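Local atomic coordinates of antibiotic resistance protein (Deinococcus radiodurans, PDB entry 2VLI), a protein that probably confers resistance to the antibiotic tunicamycin by acting as a phosphotransferase of the P-loop NTPase type. Residues A[161-166]-A[171-176]. Numbering follows the deposited sequence.
Sequences VAEQIA and LTLAPP
Leu173 carries its CG anti to its own carbonyl carbon (chi1 -65°), and with chi2 at -169° the fork of the side chain opens onto the flank of the helix. Glu163 has the same kind of first torsion, and its extended chain passes the leucine at about a right angle. The methyl of Ala166 abuts both CG and CD2 of Leu173, its CB 3.5 Å from each, while CD1 of the leucine additionally reaches back about one turn to Glu163, 4.0 Å from its CG and as near to its CA. The helix here is 158-169, the last one of this P-loop NTPase fold, and after it the chain turns back past the helix at Leu171 to Leu173, then diverges from it. That reversal is tied by a backbone bond from Leu171 N to Ala166 O, 3.0 Å long, consistent with the six-to-one bond of Schellman-type helix ends. Alongside it, Ala166 CB lies 4.3 Å from Leu171 CB. The Leu171 side chain also packs on Ile8 of the central parallel sheet. Beyond the aliphatic part of Glu163, OE2 makes a salt bridge to Arg28 on helix 20-28, and the same arginine hydrogen-bonds through NE to Ala174 O.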
loop_
_atom_site.group_PDB
_atom_site.type_symbol
_atom_site.label_atom_id
_atom_site.label_comp_id
_atom_site.label_asym_id
_atom_site.label_seq_id
_atom_site.Cartn_x
_atom_site.Cartn_y
_atom_site.Cartn_z
ATOM N N VAL A 161 22.430 -6.117 -10.874
ATOM C CA VAL A 161 21.403 -5.090 -10.514
ATOM C C VAL A 161 22.012 -3.717 -10.571
ATOM O O VAL A 161 21.453 -2.784 -11.135
ATOM C CB VAL A 161 20.821 -5.377 -9.138
ATOM C CG1 VAL A 161 19.698 -4.343 -8.732
ATOM C CG2 VAL A 161 20.242 -6.750 -9.142
ATOM N N ALA A 162 23.221 -3.606 -10.032
ATOM C CA ALA A 162 23.931 -2.356 -10.016
ATOM C C ALA A 162 24.155 -1.883 -11.434
ATOM O O ALA A 162 23.918 -0.724 -11.755
ATOM C CB ALA A 162 25.276 -2.498 -9.210
ATOM N N GLU A 163 24.545 -2.813 -12.306
ATOM C CA GLU A 163 24.855 -2.500 -13.691
ATOM C C GLU A 163 23.612 -2.016 -14.470
ATOM O O GLU A 163 23.683 -1.069 -15.232
ATOM C CB GLU A 163 25.482 -3.746 -14.376
ATOM C CG GLU A 163 26.986 -3.886 -14.016
ATOM C CD GLU A 163 27.606 -5.272 -14.264
ATOM O OE1 GLU A 163 26.907 -6.221 -14.704
ATOM O OE2 GLU A 163 28.820 -5.405 -13.986
ATOM N N GLN A 164 22.497 -2.689 -14.221
ATOM C CA GLN A 164 21.179 -2.377 -14.763
ATOM C C GLN A 164 20.722 -0.982 -14.339
ATOM O O GLN A 164 20.261 -0.195 -15.151
ATOM C CB GLN A 164 20.202 -3.437 -14.233
ATOM C CG GLN A 164 18.798 -3.400 -14.818
ATOM C CD GLN A 164 18.840 -3.424 -16.287
ATOM O OE1 GLN A 164 19.604 -4.188 -16.874
ATOM N NE2 GLN A 164 18.039 -2.576 -16.922
ATOM N N ILE A 165 20.904 -0.669 -13.059
ATOM C CA ILE A 165 20.542 0.641 -12.530
ATOM C C ILE A 165 21.418 1.706 -13.129
ATOM O O ILE A 165 20.926 2.733 -13.615
ATOM C CB ILE A 165 20.621 0.667 -11.009
ATOM C CG1 ILE A 165 19.515 -0.213 -10.431
ATOM C CG2 ILE A 165 20.537 2.129 -10.506
ATOM C CD1 ILE A 165 19.554 -0.441 -8.964
ATOM N N ALA A 166 22.724 1.467 -13.158
ATOM C CA ALA A 166 23.600 2.426 -13.818
ATOM C C ALA A 166 23.246 2.661 -15.293
ATOM O O ALA A 166 23.269 3.790 -15.738
ATOM C CB ALA A 166 25.075 2.029 -13.670
ATOM N N LEU A 171 24.911 6.204 -16.456
ATOM C CA LEU A 171 26.162 6.311 -15.711
ATOM C C LEU A 171 27.111 5.190 -16.077
ATOM O O LEU A 171 26.703 4.041 -16.240
ATOM C CB LEU A 171 25.899 6.257 -14.194
ATOM C CG LEU A 171 25.577 7.542 -13.410
ATOM C CD1 LEU A 171 25.712 7.247 -11.920
ATOM C CD2 LEU A 171 26.484 8.731 -13.813
ATOM N N THR A 172 28.392 5.535 -16.156
ATOM C CA THR A 172 29.455 4.570 -16.425
ATOM C C THR A 172 30.022 4.072 -15.115
ATOM O O THR A 172 30.422 4.874 -14.291
ATOM C CB THR A 172 30.558 5.239 -17.307
ATOM O OG1 THR A 172 30.123 5.192 -18.675
ATOM C CG2 THR A 172 31.915 4.539 -17.159
ATOM N N LEU A 173 29.999 2.762 -14.914
ATOM C CA LEU A 173 30.572 2.156 -13.732
ATOM C C LEU A 173 32.063 1.860 -13.926
ATOM O O LEU A 173 32.506 1.450 -15.014
ATOM C CB LEU A 173 29.841 0.860 -13.361
ATOM C CG LEU A 173 28.365 0.929 -12.931
ATOM C CD1 LEU A 173 27.955 -0.395 -12.379
ATOM C CD2 LEU A 173 28.127 2.043 -11.909
ATOM N N ALA A 174 32.835 2.089 -12.872
ATOM C CA ALA A 174 34.178 1.524 -12.776
ATOM C C ALA A 174 34.039 0.005 -12.739
ATOM O O ALA A 174 32.982 -0.497 -12.439
ATOM C CB ALA A 174 34.890 2.026 -11.537
ATOM N N PRO A 175 35.099 -0.735 -13.098
ATOM C CA PRO A 175 35.012 -2.205 -13.080
ATOM C C PRO A 175 34.905 -2.777 -11.660
ATOM O O PRO A 175 35.252 -2.079 -10.701
ATOM C CB PRO A 175 36.316 -2.646 -13.765
ATOM C CG PRO A 175 37.246 -1.467 -13.648
ATOM C CD PRO A 175 36.402 -0.241 -13.582
ATOM N N PRO A 176 34.399 -4.025 -11.517
ATOM C CA PRO A 176 34.235 -4.654 -10.185
ATOM C C PRO A 176 35.515 -4.807 -9.351
ATOM O O PRO A 176 35.456 -5.335 -8.229
ATOM C CB PRO A 176 33.661 -6.038 -10.512
ATOM C CG PRO A 176 33.094 -5.923 -11.898
ATOM C CD PRO A 176 33.890 -4.889 -12.604
#